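Local coordinates for protein translation initiation factor eIF-2B (Pyrococcus horikoshii, PDB 1VB5) that probably promotes the exchange of GDP for GTP on translation initiation factor 2, as a regulatory-type subunit of archaeal initiation factor 2B, at residues Phe32-Ala36 with Leu81-Leu86; Ile48-Arg52 with Ala69-Thr75; Ala104-Gly110 with Ala129-Arg135; Met187-Tyr193 with Phe223-Ser229. All coordinates share one frame; numbering follows the deposited sequence.

Interaction 1. Residues Phe32-Ala36 with Leu81-Leu86; sequences FLTLA and LKSRAL
L81 meets the facing helix with its branched end, which straddles the ridge between F32 and A36, residues one helical turn apart. With CG anti to the backbone N (chi1 174°), the fork is carried across to them: CD2 lies 3.9 Å from A36 CB and touches the carbonyl oxygen of F32, while CD1 stands 4.1 Å from F32 CD2. The two side chains cross at about a right angle, and the methyl approaches the ring obliquely. With an alanine here, A36 CB and the flank of F32 would probably lose their apolar partner and a gap would open between the helices. The next residue, K82, meets L33 with its carbonyl oxygen and the root of its side chain, CG lying 3.8 Å from L33 CD2; beyond CG the chain runs extended toward solvent. A85, small and buried, offers a methyl against which L33 settles, CD2 of L33 being 3.7 Å from A85 CB. At the end of the segment L86 completes the setting of L33, its CD2 coming within 3.6 Å of L33 CD1. L33 reaches these three partners with CG beside its own backbone N (chi1 -77°), which brings both methyls to the other helix. No hydrogen bond crosses the interface; it is an example of antiparallel helix packing, with segment axes 8.8 Å apart and directions 162° from each other. Helix 41-58 covers one flank of the pair, where L51 and V55 meet F32, A47 meets L35 and L44 meets L81. I72 reaches both F32 and L81 from a loop, and helix 4-14 packs against T34.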
# COMPACT_ATOMS: atom_id res chain seq x y z
N PHE B 32 35.42 5.40 -5.06
CA PHE B 32 36.42 5.78 -6.05
C PHE B 32 37.53 6.62 -5.42
O PHE B 32 38.69 6.48 -5.78
CB PHE B 32 35.78 6.52 -7.22
CG PHE B 32 35.00 5.63 -8.15
CD1 PHE B 32 33.62 5.47 -8.00
CD2 PHE B 32 35.65 4.92 -9.16
CE1 PHE B 32 32.90 4.63 -8.85
CE2 PHE B 32 34.94 4.07 -10.01
CZ PHE B 32 33.56 3.93 -9.85
N LEU B 33 37.17 7.50 -4.49
CA LEU B 33 38.14 8.34 -3.80
C LEU B 33 39.08 7.47 -2.99
O LEU B 33 40.27 7.78 -2.83
CB LEU B 33 37.45 9.34 -2.87
CG LEU B 33 36.80 10.56 -3.54
CD1 LEU B 33 36.03 11.36 -2.50
CD2 LEU B 33 37.88 11.42 -4.18
N THR B 34 38.53 6.37 -2.46
CA THR B 34 39.29 5.42 -1.67
C THR B 34 40.24 4.63 -2.57
O THR B 34 41.39 4.40 -2.23
CB THR B 34 38.34 4.43 -0.95
OG1 THR B 34 37.57 5.14 0.03
CG2 THR B 34 39.13 3.32 -0.27
N LEU B 35 39.73 4.24 -3.73
CA LEU B 35 40.52 3.49 -4.70
C LEU B 35 41.79 4.26 -5.06
O LEU B 35 42.86 3.66 -5.25
CB LEU B 35 39.68 3.25 -5.96
CG LEU B 35 40.23 2.28 -7.01
CD1 LEU B 35 40.24 0.88 -6.44
CD2 LEU B 35 39.36 2.34 -8.25
N ALA B 36 41.67 5.58 -5.15
CA ALA B 36 42.79 6.45 -5.50
C ALA B 36 43.88 6.54 -4.43
O ALA B 36 44.98 7.03 -4.70
CB ALA B 36 42.27 7.85 -5.83
N LEU B 81 41.34 10.75 -11.22
CA LEU B 81 40.32 9.93 -10.58
C LEU B 81 39.72 10.67 -9.40
O LEU B 81 38.50 10.81 -9.29
CB LEU B 81 40.93 8.61 -10.10
CG LEU B 81 40.04 7.68 -9.27
CD1 LEU B 81 38.71 7.46 -9.96
CD2 LEU B 81 40.76 6.35 -9.07
N LYS B 82 40.59 11.16 -8.51
CA LYS B 82 40.16 11.90 -7.34
C LYS B 82 39.36 13.14 -7.71
O LYS B 82 38.27 13.37 -7.18
CB LYS B 82 41.37 12.32 -6.50
CG LYS B 82 41.02 13.29 -5.37
CD LYS B 82 42.24 13.68 -4.54
CE LYS B 82 41.84 14.62 -3.40
NZ LYS B 82 43.00 14.98 -2.52
N SER B 83 39.91 13.93 -8.62
CA SER B 83 39.27 15.16 -9.05
C SER B 83 37.87 14.94 -9.62
O SER B 83 36.95 15.70 -9.34
CB SER B 83 40.14 15.88 -10.08
OG SER B 83 39.59 17.14 -10.40
N ARG B 84 37.70 13.89 -10.42
CA ARG B 84 36.40 13.61 -11.01
C ARG B 84 35.39 13.17 -9.96
O ARG B 84 34.23 13.58 -10.00
CB ARG B 84 36.53 12.55 -12.11
CG ARG B 84 37.30 13.05 -13.34
CD ARG B 84 36.50 14.08 -14.13
NE ARG B 84 35.37 13.46 -14.81
CZ ARG B 84 34.49 14.11 -15.57
NH1 ARG B 84 34.60 15.42 -15.75
NH2 ARG B 84 33.50 13.44 -16.15
N ALA B 85 35.82 12.34 -9.01
CA ALA B 85 34.91 11.88 -7.97
C ALA B 85 34.42 13.06 -7.14
O ALA B 85 33.24 13.16 -6.82
CB ALA B 85 35.61 10.86 -7.08
N LEU B 86 35.33 13.96 -6.79
CA LEU B 86 34.96 15.13 -6.00
C LEU B 86 34.05 16.07 -6.77
O LEU B 86 33.21 16.76 -6.19
CB LEU B 86 36.21 15.90 -5.55
CG LEU B 86 37.17 15.18 -4.58
CD1 LEU B 86 38.39 16.07 -4.34
CD2 LEU B 86 36.45 14.89 -3.26

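Interaction 2. Residues Ile48-Arg52 with Ala69-Thr75; sequences IMELR and ARFIPVT
R52 donates from NH2 to the carbonyl oxygen of I72, 2.9 Å away with an N-H...O angle of 152°, and this is the firm polar link of the contact. The donor is tilted from the carbonyl plane. NE adds weaker bonds, one to A69 O at 2.8 Å but strongly bent (119°), the other a long one to I72 O. An arm extended from CG to NE thus brings one guanidinium to two carbonyls. Both belong to the close of helix 63-71, where I72 is the first residue to leave helical geometry; a positive group reaching over from helix 41-58 would be expected to suit the partial negative charge gathered at such a helix end. Over one face of the guanidinium lies V74 CG2, 3.6 Å from R52 NH1. R70 brings a second guanidinium within 3.9 Å, NH1 to NH1, the planes 78° apart, so two like charges are neighbours here. Back toward the start of segment 48-52 the contact turns apolar. M49 places SD 3.5 Å from V74 CG2, the side chains crossing at about a right angle. I48 divides its reach: CG2 meets I72 CG2 at 3.5 Å, while CD1 rests against the carbonyl oxygens of P73 and T75.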
# COMPACT_ATOMS: atom_id res chain seq x y z
N ILE B 48 39.30 0.57 -11.79
CA ILE B 48 38.19 1.48 -12.06
C ILE B 48 37.12 0.77 -12.87
O ILE B 48 35.92 1.00 -12.68
CB ILE B 48 38.68 2.74 -12.81
CG1 ILE B 48 39.71 3.49 -11.94
CG2 ILE B 48 37.51 3.66 -13.13
CD1 ILE B 48 40.31 4.71 -12.61
N MET B 49 37.55 -0.10 -13.78
CA MET B 49 36.63 -0.86 -14.62
C MET B 49 35.81 -1.80 -13.74
O MET B 49 34.60 -1.96 -13.93
CB MET B 49 37.40 -1.68 -15.65
CG MET B 49 38.13 -0.85 -16.69
SD MET B 49 37.01 -0.20 -17.94
CE MET B 49 37.36 -1.34 -19.29
N GLU B 50 36.48 -2.42 -12.78
CA GLU B 50 35.82 -3.35 -11.88
C GLU B 50 34.89 -2.63 -10.91
O GLU B 50 33.78 -3.09 -10.65
CB GLU B 50 36.86 -4.16 -11.09
CG GLU B 50 36.26 -5.23 -10.19
CD GLU B 50 37.30 -6.17 -9.61
OE1 GLU B 50 38.19 -5.70 -8.86
OE2 GLU B 50 37.24 -7.39 -9.90
N LEU B 51 35.33 -1.49 -10.38
CA LEU B 51 34.51 -0.73 -9.45
C LEU B 51 33.28 -0.18 -10.17
O LEU B 51 32.20 -0.08 -9.59
CB LEU B 51 35.31 0.40 -8.81
CG LEU B 51 34.56 1.18 -7.72
CD1 LEU B 51 34.02 0.21 -6.67
CD2 LEU B 51 35.50 2.20 -7.07
N ARG B 52 33.45 0.20 -11.43
CA ARG B 52 32.35 0.71 -12.23
C ARG B 52 31.21 -0.30 -12.19
O ARG B 52 30.04 0.06 -12.02
CB ARG B 52 32.77 0.90 -13.69
CG ARG B 52 33.26 2.28 -14.06
CD ARG B 52 33.51 2.35 -15.56
NE ARG B 52 33.78 3.72 -16.01
CZ ARG B 52 33.96 4.06 -17.28
NH1 ARG B 52 33.90 3.15 -18.24
NH2 ARG B 52 34.20 5.33 -17.60
N ALA B 69 29.33 5.96 -12.44
CA ALA B 69 30.29 5.07 -13.09
C ALA B 69 30.81 5.59 -14.43
O ALA B 69 32.00 5.46 -14.72
CB ALA B 69 29.67 3.69 -13.28
N ARG B 70 29.94 6.17 -15.24
CA ARG B 70 30.35 6.71 -16.53
C ARG B 70 31.08 8.04 -16.38
O ARG B 70 31.81 8.45 -17.27
CB ARG B 70 29.15 6.91 -17.46
CG ARG B 70 28.37 5.64 -17.79
CD ARG B 70 29.28 4.52 -18.25
NE ARG B 70 28.51 3.40 -18.77
CZ ARG B 70 28.98 2.16 -18.88
NH1 ARG B 70 30.22 1.87 -18.50
NH2 ARG B 70 28.20 1.20 -19.37
N PHE B 71 30.86 8.70 -15.25
CA PHE B 71 31.50 9.99 -14.99
C PHE B 71 32.98 9.80 -14.65
O PHE B 71 33.82 10.61 -15.03
CB PHE B 71 30.80 10.71 -13.84
CG PHE B 71 31.21 12.14 -13.69
CD1 PHE B 71 30.73 13.11 -14.57
CD2 PHE B 71 32.09 12.53 -12.69
CE1 PHE B 71 31.13 14.45 -14.45
CE2 PHE B 71 32.49 13.86 -12.56
CZ PHE B 71 32.01 14.82 -13.44
N ILE B 72 33.28 8.73 -13.92
CA ILE B 72 34.66 8.43 -13.54
C ILE B 72 35.38 7.83 -14.74
O ILE B 72 35.02 6.76 -15.22
CB ILE B 72 34.71 7.45 -12.33
CG1 ILE B 72 34.48 8.21 -11.03
CG2 ILE B 72 36.08 6.79 -12.26
CD1 ILE B 72 33.29 9.12 -11.02
N PRO B 73 36.42 8.52 -15.23
CA PRO B 73 37.18 8.05 -16.39
C PRO B 73 38.09 6.87 -16.08
O PRO B 73 38.57 6.72 -14.96
CB PRO B 73 37.98 9.28 -16.79
CG PRO B 73 38.29 9.90 -15.46
CD PRO B 73 36.95 9.81 -14.75
N VAL B 74 38.32 6.03 -17.08
CA VAL B 74 39.21 4.90 -16.94
C VAL B 74 40.58 5.51 -17.24
O VAL B 74 40.96 5.67 -18.41
CB VAL B 74 38.88 3.78 -17.95
CG1 VAL B 74 39.90 2.66 -17.84
CG2 VAL B 74 37.48 3.24 -17.69
N THR B 75 41.30 5.88 -16.19
CA THR B 75 42.60 6.52 -16.33
C THR B 75 43.60 5.94 -15.33
O THR B 75 43.22 5.24 -14.39
CB THR B 75 42.47 8.03 -16.07
OG1 THR B 75 43.74 8.67 -16.23
CG2 THR B 75 41.96 8.28 -14.66

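Interaction 3. Residues Ala104-Gly110 with Ala129-Arg135; sequences AQLIDDG and AKERKKR
G110 and R135 are joined backbone to backbone: the N-H of G110 meets the R135 carbonyl oxygen at 2.6 Å, nearly head-on. Each segment is a helix end followed by a loop that leads to a strand. Helix 78-106 gives way at I107, whereas helix 120-131 finishes in a Schellman motif with K133, of positive phi, as its C-prime residue. The backbones are closest where A104 faces A129, with CA atoms 4.4 Å apart, and there the small side chains let the helix ends touch, A129 CB also receiving I107 CD1 at 3.5 Å. K134 then spans the junction. Extended beyond CG, its chain delivers NZ to the C-terminal end of helix 78-106, where it bonds to A104 O at 2.7 Å and to I107 O at 2.8 Å, with a weaker bond to Q105 O. A leucine in its place would probably leave the carbonyls of A104 and I107 without this charged donor. D109 works on the other segment's backbone: its OD1 takes the N-H of R135 at 2.8 Å on the anti side, the bond almost straight (171°). The same oxygen pairs with R135 NH1 only as a long salt bridge of 3.7 Å; it lies well out of the guanidinium plane, so charge alone acts there. R132, which passes A104, is held at its tip by S101. The contact lies where two neighbouring parallel strands of the Rossmann-like sheet begin; 129-135 closes the beta-alpha-beta crossover from strand 111-115 through helix 120-131 to strand 136-141, whose F136 packs on I107 and A129.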
# COMPACT_ATOMS: atom_id res chain seq x y z
N ALA B 104 10.36 24.14 -4.38
CA ALA B 104 9.72 24.95 -3.35
C ALA B 104 8.84 26.02 -3.98
O ALA B 104 7.78 26.35 -3.47
CB ALA B 104 10.78 25.61 -2.47
N GLN B 105 9.31 26.56 -5.10
CA GLN B 105 8.60 27.60 -5.84
C GLN B 105 7.24 27.07 -6.29
O GLN B 105 6.24 27.79 -6.31
CB GLN B 105 9.44 28.00 -7.05
CG GLN B 105 9.26 29.42 -7.53
CD GLN B 105 10.11 29.72 -8.75
OE1 GLN B 105 11.31 29.42 -8.78
NE2 GLN B 105 9.50 30.31 -9.77
N LEU B 106 7.22 25.79 -6.65
CA LEU B 106 6.02 25.11 -7.11
C LEU B 106 4.95 25.06 -6.01
O LEU B 106 3.77 25.26 -6.27
CB LEU B 106 6.38 23.69 -7.54
CG LEU B 106 5.33 22.72 -8.06
CD1 LEU B 106 4.68 23.28 -9.33
CD2 LEU B 106 6.00 21.38 -8.36
N ILE B 107 5.39 24.78 -4.79
CA ILE B 107 4.49 24.68 -3.64
C ILE B 107 3.74 26.00 -3.40
O ILE B 107 4.27 27.08 -3.64
CB ILE B 107 5.29 24.27 -2.37
CG1 ILE B 107 5.88 22.87 -2.57
CG2 ILE B 107 4.39 24.30 -1.14
CD1 ILE B 107 6.80 22.40 -1.46
N ASP B 108 2.49 25.89 -2.93
CA ASP B 108 1.67 27.06 -2.65
C ASP B 108 1.11 27.04 -1.24
O ASP B 108 1.03 25.99 -0.60
CB ASP B 108 0.50 27.13 -3.63
CG ASP B 108 0.94 27.38 -5.06
OD1 ASP B 108 0.07 27.28 -5.96
OD2 ASP B 108 2.13 27.67 -5.29
N ASP B 109 0.72 28.22 -0.75
CA ASP B 109 0.14 28.36 0.58
C ASP B 109 -1.14 27.56 0.67
O ASP B 109 -1.95 27.58 -0.26
CB ASP B 109 -0.18 29.82 0.88
CG ASP B 109 0.99 30.55 1.50
OD1 ASP B 109 1.44 30.13 2.58
OD2 ASP B 109 1.46 31.54 0.90
N GLY B 110 -1.06 26.82 1.64
CA GLY B 110 -2.31 26.11 1.83
C GLY B 110 -2.29 24.69 1.27
O GLY B 110 -3.26 23.95 1.41
N ALA B 129 10.69 25.28 1.07
CA ALA B 129 9.38 25.93 0.97
C ALA B 129 8.99 26.51 2.32
O ALA B 129 8.45 27.62 2.40
CB ALA B 129 8.32 24.93 0.49
N LYS B 130 9.25 25.76 3.38
CA LYS B 130 8.92 26.22 4.73
C LYS B 130 9.80 27.41 5.10
O LYS B 130 9.34 28.36 5.74
CB LYS B 130 9.15 25.10 5.75
CG LYS B 130 8.88 25.55 7.19
CD LYS B 130 9.81 24.85 8.17
CE LYS B 130 11.28 25.12 7.83
NZ LYS B 130 12.22 24.59 8.86
N GLU B 131 11.06 27.36 4.70
CA GLU B 131 11.99 28.45 5.00
C GLU B 131 11.57 29.73 4.30
O GLU B 131 11.98 30.82 4.70
CB GLU B 131 13.41 28.05 4.59
CG GLU B 131 13.97 26.86 5.36
CD GLU B 131 15.34 26.41 4.87
OE1 GLU B 131 16.29 27.22 4.91
OE2 GLU B 131 15.47 25.24 4.44
N ARG B 132 10.76 29.61 3.25
CA ARG B 132 10.30 30.78 2.52
C ARG B 132 8.91 31.21 2.98
O ARG B 132 8.21 31.94 2.29
CB ARG B 132 10.29 30.51 1.01
CG ARG B 132 11.68 30.33 0.44
CD ARG B 132 11.64 30.02 -1.04
NE ARG B 132 12.98 29.76 -1.57
CZ ARG B 132 13.22 29.33 -2.80
NH1 ARG B 132 12.22 29.11 -3.65
NH2 ARG B 132 14.47 29.12 -3.19
N LYS B 133 8.54 30.72 4.16
CA LYS B 133 7.26 31.07 4.79
C LYS B 133 5.98 30.55 4.14
O LYS B 133 4.91 31.11 4.36
CB LYS B 133 7.17 32.59 4.96
CG LYS B 133 8.25 33.19 5.84
CD LYS B 133 8.29 32.54 7.22
CE LYS B 133 9.18 33.32 8.19
NZ LYS B 133 10.57 33.48 7.70
N LYS B 134 6.07 29.49 3.36
CA LYS B 134 4.86 28.93 2.76
C LYS B 134 4.21 28.02 3.80
O LYS B 134 4.90 27.27 4.48
CB LYS B 134 5.20 28.15 1.48
CG LYS B 134 5.47 29.08 0.31
CD LYS B 134 5.85 28.34 -0.95
CE LYS B 134 6.00 29.33 -2.11
NZ LYS B 134 6.50 28.68 -3.36
N ARG B 135 2.90 28.12 3.94
CA ARG B 135 2.19 27.28 4.91
C ARG B 135 1.60 26.07 4.21
O ARG B 135 0.90 26.19 3.20
CB ARG B 135 1.08 28.06 5.61
CG ARG B 135 1.56 29.14 6.58
CD ARG B 135 1.74 30.48 5.88
NE ARG B 135 0.64 31.41 6.16
CZ ARG B 135 -0.64 31.19 5.88
NH1 ARG B 135 -1.01 30.05 5.29
NH2 ARG B 135 -1.55 32.10 6.17

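Interaction 4. Residues Met187-Tyr193 with Phe223-Ser229; sequences MITKDGY and FHPTLKS
D191 meets the segment 223-229 with every atom of its side chain. CB lies 3.4 Å from K228 NZ, although that ammonium does not reach the carboxylate. CG sits near the K228 chain and the backbone N of S229. Of the oxygens, OD1 accepts the S229 N-H at 3.0 Å on its syn side and the hydroxyl of T189 at 2.6 Å (OG1 to OD1) on its anti side, from opposite faces of the carboxylate plane. OD2 takes the hydroxyl of S229, with OG 2.7 Å away and also syn. Three firm bonds thus hold the group, which chi1 of 47° sets between the backbone N and the carbonyl carbon. D191 belongs to a type I turn, T189 to G192, in the hairpin connecting strands 187-188 and 194-197. Inside that turn K190 N bonds almost straight (177°) to L227 O at 2.7 Å. S229 CB also rests over one face of the Y193 ring, 3.9 Å from its centroid, a CH-pi contact. Toward the strand, I188 and F223 form a single beta bridge, H224 N meeting I188 O at 2.9 Å. The side chains of I188 and F223 run side by side, with I188 CG1 4.0 Å from the centroid of the F223 ring, over its face, while M187 packs its sulfur on L227. The loop 223-229 thereby flanks the edge strand 187-188. I262 of strand 261-264 packs on I188 and F223; helix 63-71 contributes A63 to M187 and H224, and N67 to the carbonyl of F223.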
# COMPACT_ATOMS: atom_id res chain seq x y z
N MET B 187 15.26 6.42 -10.67
CA MET B 187 15.64 6.43 -12.08
C MET B 187 14.52 6.94 -12.98
O MET B 187 13.34 6.68 -12.74
CB MET B 187 16.02 5.01 -12.54
CG MET B 187 16.36 4.94 -14.02
SD MET B 187 16.58 3.28 -14.69
CE MET B 187 17.82 2.59 -13.57
N ILE B 188 14.91 7.69 -14.01
CA ILE B 188 13.97 8.17 -15.00
C ILE B 188 14.47 7.42 -16.23
O ILE B 188 15.58 7.69 -16.72
CB ILE B 188 14.08 9.70 -15.26
CG1 ILE B 188 13.81 10.50 -13.98
CG2 ILE B 188 13.12 10.10 -16.37
CD1 ILE B 188 12.43 10.28 -13.37
N THR B 189 13.68 6.47 -16.72
CA THR B 189 14.09 5.68 -17.87
C THR B 189 14.23 6.53 -19.13
O THR B 189 13.83 7.70 -19.15
CB THR B 189 13.10 4.53 -18.16
OG1 THR B 189 11.82 5.06 -18.50
CG2 THR B 189 12.96 3.64 -16.93
N LYS B 190 14.80 5.94 -20.17
CA LYS B 190 14.99 6.62 -21.43
C LYS B 190 13.66 7.05 -22.05
O LYS B 190 13.57 8.09 -22.68
CB LYS B 190 15.74 5.71 -22.41
CG LYS B 190 16.11 6.39 -23.71
CD LYS B 190 16.72 5.43 -24.70
CE LYS B 190 17.04 6.15 -26.01
NZ LYS B 190 17.58 5.21 -27.05
N ASP B 191 12.62 6.23 -21.86
CA ASP B 191 11.31 6.57 -22.43
C ASP B 191 10.41 7.39 -21.50
O ASP B 191 9.21 7.55 -21.76
CB ASP B 191 10.60 5.29 -22.93
CG ASP B 191 10.62 4.14 -21.92
OD1 ASP B 191 11.37 4.21 -20.93
OD2 ASP B 191 9.89 3.15 -22.15
N GLY B 192 10.98 7.93 -20.43
CA GLY B 192 10.22 8.79 -19.54
C GLY B 192 9.43 8.19 -18.38
O GLY B 192 8.63 8.89 -17.76
N TYR B 193 9.65 6.92 -18.09
CA TYR B 193 8.96 6.27 -16.99
C TYR B 193 9.76 6.51 -15.72
O TYR B 193 10.98 6.73 -15.77
CB TYR B 193 8.80 4.77 -17.26
CG TYR B 193 7.75 4.46 -18.31
CD1 TYR B 193 7.79 5.07 -19.56
CD2 TYR B 193 6.72 3.55 -18.05
CE1 TYR B 193 6.82 4.79 -20.53
CE2 TYR B 193 5.74 3.27 -19.01
CZ TYR B 193 5.80 3.89 -20.25
OH TYR B 193 4.84 3.64 -21.21
N PHE B 223 18.65 10.47 -14.44
CA PHE B 223 18.08 10.11 -15.74
C PHE B 223 19.01 9.09 -16.38
O PHE B 223 20.21 9.34 -16.53
CB PHE B 223 17.99 11.35 -16.66
CG PHE B 223 16.86 12.29 -16.32
CD1 PHE B 223 16.76 12.86 -15.06
CD2 PHE B 223 15.92 12.63 -17.29
CE1 PHE B 223 15.73 13.76 -14.76
CE2 PHE B 223 14.90 13.54 -17.01
CZ PHE B 223 14.80 14.10 -15.73
N HIS B 224 18.48 7.92 -16.74
CA HIS B 224 19.31 6.90 -17.38
C HIS B 224 19.23 7.17 -18.88
O HIS B 224 18.13 7.32 -19.44
CB HIS B 224 18.80 5.50 -17.05
CG HIS B 224 19.78 4.42 -17.37
ND1 HIS B 224 20.41 3.67 -16.40
CD2 HIS B 224 20.24 3.95 -18.55
CE1 HIS B 224 21.22 2.80 -16.96
NE2 HIS B 224 21.13 2.95 -18.27
N PRO B 225 20.38 7.24 -19.56
CA PRO B 225 20.43 7.52 -20.99
C PRO B 225 20.05 6.43 -21.99
O PRO B 225 19.74 6.74 -23.14
CB PRO B 225 21.87 7.98 -21.19
CG PRO B 225 22.61 7.11 -20.24
CD PRO B 225 21.74 7.16 -18.99
N THR B 226 20.05 5.17 -21.57
CA THR B 226 19.74 4.10 -22.52
C THR B 226 18.70 3.07 -22.10
O THR B 226 18.10 2.41 -22.95
CB THR B 226 21.02 3.33 -22.87
OG1 THR B 226 21.53 2.71 -21.68
CG2 THR B 226 22.08 4.28 -23.41
N LEU B 227 18.49 2.91 -20.80
CA LEU B 227 17.56 1.92 -20.29
C LEU B 227 16.08 2.31 -20.45
O LEU B 227 15.67 3.37 -19.99
CB LEU B 227 17.87 1.63 -18.82
CG LEU B 227 17.27 0.41 -18.14
CD1 LEU B 227 17.70 -0.87 -18.85
CD2 LEU B 227 17.73 0.39 -16.69
N LYS B 228 15.31 1.44 -21.11
CA LYS B 228 13.88 1.67 -21.32
C LYS B 228 13.09 0.99 -20.20
O LYS B 228 13.58 0.05 -19.58
CB LYS B 228 13.44 1.10 -22.68
CG LYS B 228 13.94 1.87 -23.91
CD LYS B 228 13.27 3.25 -24.01
CE LYS B 228 13.50 3.90 -25.38
NZ LYS B 228 12.82 5.24 -25.50
N SER B 229 11.88 1.47 -19.95
CA SER B 229 11.03 0.93 -18.89
C SER B 229 10.92 -0.59 -18.89
O SER B 229 11.07 -1.23 -17.85
CB SER B 229 9.63 1.54 -18.99
OG SER B 229 9.08 1.34 -20.28
O HOH W 1 16.37 9.19 -19.12

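In the fold
Interactions 1 and 2 belong to one helical bundle and touch each other, their centres 10 Å apart, with interaction 2 nested within the chain loop that interaction 1 closes. R84 CG packs on P73 CD at 3.6 Å, and R84 NH2 probably hydrogen-bonds to F71 O at 3.1 Å. Helix 78-106 then runs from this bundle to interaction 3, whose centre is about 38 Å from that of interaction 1, so a single helix connects the helical part to the sheet-bearing part. Interaction 4 stands off this line, its centre about 27 Å from that of interaction 1 and about 30 Å from that of interaction 3; its nearest atoms are about 6 Å from interaction 2. Helix 63-71, which supplies interaction 2, also packs against interaction 4.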